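Local coordinates for protein TipC2 (PDB 6DHX) that probably serves as the immunity protein that protects Streptococcus intermedius from an antibacterial toxin exported by the type VII secretion system, at residues Gln17-Asn20 with Ile21-Ile25; Lys109-Arg112 with Gln113-Thr116. All coordinates share one frame; numbering follows the deposited sequence.

Contact 1 of 2, residues Gln17-Asn20 with Ile21-Ile25; sequences QPKN and IFDEI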
ATOM      1  N   GLN A  17      -6.089  14.207  16.563  1.00 30.85           N
ATOM      2  CA  GLN A  17      -6.320  12.771  16.591  1.00 30.35           C
ATOM      3  C   GLN A  17      -6.582  12.241  15.177  1.00 27.65           C
ATOM      4  O   GLN A  17      -7.163  12.949  14.347  1.00 30.29           O
ATOM      5  CB  GLN A  17      -7.541  12.476  17.467  1.00 34.49           C
ATOM      6  CG  GLN A  17      -7.244  12.647  18.955  1.00 53.72           C
ATOM      7  CD  GLN A  17      -8.509  12.535  19.787  1.00 74.30           C
ATOM      8  OE1 GLN A  17      -9.492  13.251  19.549  1.00 82.56           O
ATOM      9  NE2 GLN A  17      -8.501  11.621  20.755  1.00 80.51           N
ATOM     10  N   PRO A  18      -6.245  10.974  14.917  1.00 25.40           N
ATOM     11  CA  PRO A  18      -6.580  10.356  13.629  1.00 23.61           C
ATOM     12  C   PRO A  18      -8.070  10.414  13.340  1.00 25.13           C
ATOM     13  O   PRO A  18      -8.905  10.244  14.227  1.00 29.30           O
ATOM     14  CB  PRO A  18      -6.124   8.902  13.798  1.00 23.87           C
ATOM     15  CG  PRO A  18      -5.057   8.998  14.920  1.00 26.00           C
ATOM     16  CD  PRO A  18      -5.544  10.045  15.823  1.00 29.05           C
ATOM     17  N   LYS A  19      -8.393  10.674  12.070  1.00 23.83           N
ATOM     18  CA  LYS A  19      -9.791  10.725  11.624  1.00 27.50           C
ATOM     19  C   LYS A  19     -10.198   9.458  10.872  1.00 27.33           C
ATOM     20  O   LYS A  19     -11.409   9.243  10.628  1.00 26.24           O
ATOM     21  CB  LYS A  19     -10.038  11.973  10.739  1.00 25.57           C
ATOM     22  CG  LYS A  19     -10.005  13.326  11.490  1.00 39.01           C
ATOM     23  CD  LYS A  19     -10.754  14.419  10.713  1.00 46.81           C
ATOM     24  CE  LYS A  19     -10.593  15.813  11.330  1.00 57.95           C
ATOM     25  NZ  LYS A  19     -11.628  16.804  10.766  1.00 57.41           N
ATOM     26  N   ASN A  20      -9.239   8.612  10.548  1.00 24.55           N
ATOM     27  CA  ASN A  20      -9.469   7.356   9.854  1.00 26.37           C
ATOM     28  C   ASN A  20      -8.282   6.428  10.109  1.00 25.76           C
ATOM     29  O   ASN A  20      -7.260   6.818  10.696  1.00 24.04           O
ATOM     30  CB  ASN A  20      -9.654   7.602   8.340  1.00 22.10           C
ATOM     31  CG  ASN A  20      -8.463   8.300   7.756  1.00 21.92           C
ATOM     32  OD1 ASN A  20      -7.370   7.734   7.756  1.00 21.71           O
ATOM     33  ND2 ASN A  20      -8.652   9.549   7.290  1.00 23.19           N
ATOM     34  N   ILE A  21      -8.401   5.193   9.604  1.00 20.40           N
ATOM     35  CA  ILE A  21      -7.412   4.178   9.916  1.00 21.58           C
ATOM     36  C   ILE A  21      -6.066   4.498   9.293  1.00 21.36           C
ATOM     37  O   ILE A  21      -5.024   4.102   9.841  1.00 21.50           O
ATOM     38  CB  ILE A  21      -7.914   2.781   9.471  1.00 24.49           C
ATOM     39  CG1 ILE A  21      -7.018   1.695  10.046  1.00 24.38           C
ATOM     40  CG2 ILE A  21      -8.014   2.700   7.899  1.00 23.39           C
ATOM     41  CD1 ILE A  21      -7.686   0.286  10.009  1.00 23.57           C
ATOM     42  N   PHE A  22      -6.041   5.223   8.173  1.00 18.75           N
ATOM     43  CA  PHE A  22      -4.770   5.562   7.540  1.00 20.21           C
ATOM     44  C   PHE A  22      -4.045   6.644   8.337  1.00 21.62           C
ATOM     45  O   PHE A  22      -2.823   6.583   8.480  1.00 19.69           O
ATOM     46  CB  PHE A  22      -4.996   6.013   6.079  1.00 20.99           C
ATOM     47  CG  PHE A  22      -5.772   4.963   5.299  1.00 22.05           C
ATOM     48  CD1 PHE A  22      -5.143   3.757   4.949  1.00 19.30           C
ATOM     49  CD2 PHE A  22      -7.116   5.116   5.066  1.00 24.67           C
ATOM     50  CE1 PHE A  22      -5.861   2.722   4.334  1.00 23.03           C
ATOM     51  CE2 PHE A  22      -7.862   4.072   4.442  1.00 26.36           C
ATOM     52  CZ  PHE A  22      -7.215   2.883   4.080  1.00 24.59           C
ATOM     53  N   ASP A  23      -4.777   7.643   8.842  1.00 21.79           N
ATOM     54  CA  ASP A  23      -4.173   8.587   9.796  1.00 22.35           C
ATOM     55  C   ASP A  23      -3.574   7.836  10.981  1.00 23.30           C
ATOM     56  O   ASP A  23      -2.537   8.222  11.524  1.00 21.65           O
ATOM     57  CB  ASP A  23      -5.205   9.559  10.382  1.00 20.63           C
ATOM     58  CG  ASP A  23      -5.650  10.650   9.428  1.00 21.74           C
ATOM     59  OD1 ASP A  23      -4.948  11.022   8.463  1.00 24.13           O
ATOM     60  OD2 ASP A  23      -6.763  11.196   9.691  1.00 25.94           O
ATOM     61  N   GLU A  24      -4.288   6.838  11.483  1.00 19.36           N
ATOM     62  CA  GLU A  24      -3.814   6.134  12.662  1.00 23.26           C
ATOM     63  C   GLU A  24      -2.480   5.442  12.375  1.00 22.84           C
ATOM     64  O   GLU A  24      -1.510   5.565  13.141  1.00 23.41           O
ATOM     65  CB  GLU A  24      -4.924   5.158  13.075  1.00 28.70           C
ATOM     66  CG  GLU A  24      -4.787   4.503  14.366  1.00 32.71           C
ATOM     67  CD  GLU A  24      -5.978   3.567  14.583  1.00 33.33           C
ATOM     68  OE1 GLU A  24      -5.929   2.466  13.993  1.00 26.74           O
ATOM     69  OE2 GLU A  24      -6.929   3.965  15.303  1.00 29.66           O
ATOM     70  N   ILE A  25      -2.398   4.741  11.249  1.00 18.89           N
ATOM     71  CA  ILE A  25      -1.142   4.110  10.836  1.00 19.86           C
ATOM     72  C   ILE A  25      -0.041   5.154  10.627  1.00 21.60           C
ATOM     73  O   ILE A  25       1.096   4.968  11.092  1.00 20.63           O
ATOM     74  CB  ILE A  25      -1.337   3.274   9.558  1.00 20.98           C
ATOM     75  CG1 ILE A  25      -2.308   2.100   9.812  1.00 19.16           C
ATOM     76  CG2 ILE A  25       0.033   2.738   9.068  1.00 23.16           C
ATOM     77  CD1 ILE A  25      -2.878   1.442   8.456  1.00 21.00           C
TER

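Contact 2 of 2, residues Lys109-Arg112 with Gln113-Thr116; sequences KYTR and QDRT. With SO4 (sulfate ion), chain D.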
ATOM      1  N   LYS A 109      -2.715   4.963  -2.237  1.00 22.52           N
ATOM      2  CA  LYS A 109      -1.946   6.054  -1.652  1.00 21.22           C
ATOM      3  C   LYS A 109      -2.878   6.941  -0.835  1.00 20.16           C
ATOM      4  O   LYS A 109      -3.807   7.517  -1.390  1.00 21.30           O
ATOM      5  CB  LYS A 109      -1.269   6.869  -2.753  1.00 22.40           C
ATOM      6  CG  LYS A 109      -0.394   7.988  -2.157  1.00 25.09           C
ATOM      7  CD  LYS A 109       0.490   8.550  -3.286  1.00 35.19           C
ATOM      8  CE  LYS A 109       1.155   9.885  -2.963  1.00 41.14           C
ATOM      9  NZ  LYS A 109       1.955  10.511  -4.134  1.00 43.83           N
ATOM     10  N   TYR A 110      -2.598   7.075   0.464  1.00 20.77           N
ATOM     11  CA  TYR A 110      -3.386   7.939   1.324  1.00 21.26           C
ATOM     12  C   TYR A 110      -2.618   9.239   1.545  1.00 20.75           C
ATOM     13  O   TYR A 110      -1.540   9.228   2.158  1.00 21.42           O
ATOM     14  CB  TYR A 110      -3.677   7.253   2.650  1.00 21.30           C
ATOM     15  CG  TYR A 110      -4.325   8.208   3.621  1.00 19.99           C
ATOM     16  CD1 TYR A 110      -5.690   8.501   3.500  1.00 21.01           C
ATOM     17  CD2 TYR A 110      -3.581   8.818   4.631  1.00 21.06           C
ATOM     18  CE1 TYR A 110      -6.294   9.361   4.378  1.00 19.41           C
ATOM     19  CE2 TYR A 110      -4.178   9.691   5.541  1.00 20.88           C
ATOM     20  CZ  TYR A 110      -5.547   9.950   5.400  1.00 19.32           C
ATOM     21  OH  TYR A 110      -6.228  10.804   6.250  1.00 21.87           O
ATOM     22  N   THR A 111      -3.178  10.361   1.050  1.00 20.23           N
ATOM     23  CA  THR A 111      -2.529  11.657   1.127  1.00 19.72           C
ATOM     24  C   THR A 111      -3.072  12.376   2.361  1.00 23.03           C
ATOM     25  O   THR A 111      -4.290  12.477   2.541  1.00 21.94           O
ATOM     26  CB  THR A 111      -2.737  12.481  -0.152  1.00 22.53           C
ATOM     27  OG1 THR A 111      -4.063  12.275  -0.718  1.00 22.83           O
ATOM     28  CG2 THR A 111      -1.700  12.003  -1.201  1.00 26.99           C
ATOM     29  N   ARG A 112      -2.160  12.788   3.236  1.00 20.93           N
ATOM     30  CA  ARG A 112      -2.536  13.369   4.527  1.00 20.86           C
ATOM     31  C   ARG A 112      -3.271  14.685   4.369  1.00 22.61           C
ATOM     32  O   ARG A 112      -4.203  14.974   5.133  1.00 23.42           O
ATOM     33  CB  ARG A 112      -1.271  13.605   5.374  1.00 19.21           C
ATOM     34  CG  ARG A 112      -0.746  12.264   5.943  1.00 18.95           C
ATOM     35  CD  ARG A 112      -1.451  11.951   7.268  1.00 20.30           C
ATOM     36  NE  ARG A 112      -1.056  12.865   8.346  1.00 20.72           N
ATOM     37  CZ  ARG A 112      -1.560  12.815   9.575  1.00 20.54           C
ATOM     38  NH1 ARG A 112      -2.525  11.921   9.852  1.00 23.98           N
ATOM     39  NH2 ARG A 112      -1.067  13.667  10.533  1.00 20.08           N
ATOM     40  N   GLN A 113      -2.837  15.521   3.437  1.00 20.63           N
ATOM     41  CA  GLN A 113      -3.333  16.895   3.432  1.00 21.45           C
ATOM     42  C   GLN A 113      -4.786  17.023   2.972  1.00 26.83           C
ATOM     43  O   GLN A 113      -5.409  18.041   3.289  1.00 25.97           O
ATOM     44  CB  GLN A 113      -2.449  17.829   2.593  1.00 22.73           C
ATOM     45  CG  GLN A 113      -0.977  17.926   3.160  1.00 21.70           C
ATOM     46  CD  GLN A 113      -0.950  18.162   4.671  1.00 24.84           C
ATOM     47  OE1 GLN A 113      -1.543  19.101   5.158  1.00 24.54           O
ATOM     48  NE2 GLN A 113      -0.321  17.269   5.403  1.00 23.08           N
ATOM     49  N   ASP A 114      -5.342  16.023   2.282  1.00 22.10           N
ATOM     50  CA  ASP A 114      -6.727  16.075   1.834  1.00 21.82           C
ATOM     51  C   ASP A 114      -7.476  14.830   2.293  1.00 23.70           C
ATOM     52  O   ASP A 114      -8.599  14.566   1.805  1.00 25.32           O
ATOM     53  CB  ASP A 114      -6.796  16.254   0.311  1.00 25.54           C
ATOM     54  CG  ASP A 114      -6.092  15.129  -0.441  1.00 27.41           C
ATOM     55  OD1 ASP A 114      -5.618  14.168   0.204  1.00 25.87           O
ATOM     56  OD2 ASP A 114      -6.027  15.218  -1.689  1.00 30.73           O
ATOM     57  N   ARG A 115      -6.887  14.072   3.235  1.00 22.09           N
ATOM     58  CA  ARG A 115      -7.475  12.853   3.795  1.00 20.26           C
ATOM     59  C   ARG A 115      -8.113  11.996   2.709  1.00 23.25           C
ATOM     60  O   ARG A 115      -9.294  11.652   2.764  1.00 22.85           O
ATOM     61  CB  ARG A 115      -8.496  13.207   4.897  1.00 24.48           C
ATOM     62  CG  ARG A 115      -7.777  13.822   6.144  1.00 24.04           C
ATOM     63  CD  ARG A 115      -8.690  13.943   7.398  1.00 33.08           C
ATOM     64  NE  ARG A 115      -8.182  14.958   8.401  1.00 43.07           N
ATOM     65  CZ  ARG A 115      -7.196  14.752   9.290  1.00 63.72           C
ATOM     66  NH1 ARG A 115      -6.851  15.721  10.129  1.00 64.82           N
ATOM     67  NH2 ARG A 115      -6.533  13.592   9.359  1.00 57.87           N
ATOM     68  N   THR A 116      -7.337  11.695   1.672  1.00 22.49           N
ATOM     69  CA  THR A 116      -7.890  11.001   0.509  1.00 21.11           C
ATOM     70  C   THR A 116      -7.090   9.735   0.261  1.00 20.79           C
ATOM     71  O   THR A 116      -5.853   9.773   0.273  1.00 22.65           O
ATOM     72  CB  THR A 116      -7.846  11.919  -0.732  1.00 20.06           C
ATOM     73  OG1 THR A 116      -8.731  13.045  -0.539  1.00 24.90           O
ATOM     74  CG2 THR A 116      -8.325  11.143  -1.994  1.00 23.91           C
TER
HETATM   75  S   SO4 D 301       0.738  16.265   8.850  1.00 29.44           S
HETATM   76  O1  SO4 D 301       0.339  15.345   7.801  1.00 31.35           O
HETATM   77  O2  SO4 D 301      -0.329  17.181   9.169  1.00 35.94           O
HETATM   78  O3  SO4 D 301       1.931  16.962   8.398  1.00 33.28           O
HETATM   79  O4  SO4 D 301       0.962  15.521  10.036  1.00 31.34           O
HETATM   80  O   HOH W   1      -4.911  13.516  -3.475  1.00 39.01           O

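Contact 1 of 2, residues Gln17-Asn20 with Ile21-Ile25
Asn20 is the N-cap of helix 21-32, and its side chain and carbonyl both turn toward the amides of the first turn. At Ile21 the chain enters the helix, and the side chain packs on Leu167 and Trp170 of helix 151-173. Ile21 CG2 sits 3.7 Å above the centre of the Phe22 ring. Phe22 N makes a weak, bent bond to Asn20 OD1 (2.9 Å). The stronger capping bond comes from Asp23 N to the same oxygen, 2.8 Å and nearly straight at 167°. Asn20 CG stands between its own backbone N and carbonyl carbon (chi1 58°), which brings OD1 over these amides; ND2 is held by Gln185 and Tyr110. The Asp23 carboxylate turns back to the loop, where OD2 accepts from Lys19 N (2.9 Å) through its anti lone pair, besides a salt bridge to Arg115. Asp23 CB also meets Pro18 CB at 3.6 Å. Glu24 N closes the first helical turn on Asn20 O (3.1 Å), and Pro18 CB touches that same nitrogen at 3.6 Å.

Contact 2 of 2, residues Lys109-Arg112 with Gln113-Thr116
Thr111 and Thr116 form an antiparallel hydrogen-bonded pair that closes a beta hairpin between strands 102-111 and 116-127, with a G1 beta bulge that sets Arg115 and Thr116 against the single residue Thr111. The tight part is this closing pair. Thr111 N donates to Thr116 O at 2.8 Å, while the return bond from Thr116 N to Thr111 O is longer, 3.3 Å. Tyr110 CA adds a CA-H...O contact to Thr116 O. Arg115 has the positive phi usual at the first position of such a bulge, and a weak bond from its N to Arg112 O spans the turn. A short bond pins the turn from its other flank: Thr111 OG1 donates to the syn lone pair of Asp114 OD1 at 2.6 Å. On the inner side, the Tyr110 ring and the Arg115 side chain run alongside each other in the same direction. Tyr110 OH rests on Arg115 CG at 3.4 Å and is hydrogen-bonded to Asp23. Asp23 also bridges to Arg112 NH1, and this shared carboxylate probably eases the closeness of the Arg112 and Arg115 guanidinium groups.

The outer side is looser. Gln113 and Asp114 are exposed at the tip, and a sulfate, probably from the crystallisation liquor, meets the edge of the Arg112 guanidinium: NH2 gives O4 an almost straight bond (2.8 Å, 175°), and NE binds O1. Two successive bends in the Arg112 chain, at CB-CG and CG-CD (chi2 -87°, chi3 -69°), turn this edge to the ion. Asn88 holds the same ion and also binds Gln113 NE2. Across the turn a water bridges two side chains, donating to Thr111 OG1 at 3.1 Å and to Asp114 OD2 at 2.7 Å.

Contact 1 comes first along the chain, at the start of helix 21-32; contact 2 follows much later, where strand 102-111 turns into strand 116-127 within the mixed sheet. Their centres are about 11 Å apart, on the same side of the chain's centre, and they touch directly. Beyond the charged cluster around Asp23, Phe22 CB packs against Tyr110 CG at 3.4 Å, and Lys19 CD lies 3.5 Å from Arg115 NE. Helix and sheet thereby meet here, so the start of the helix and the end of the hairpin are tied through one buried carboxylate, that of Asp23.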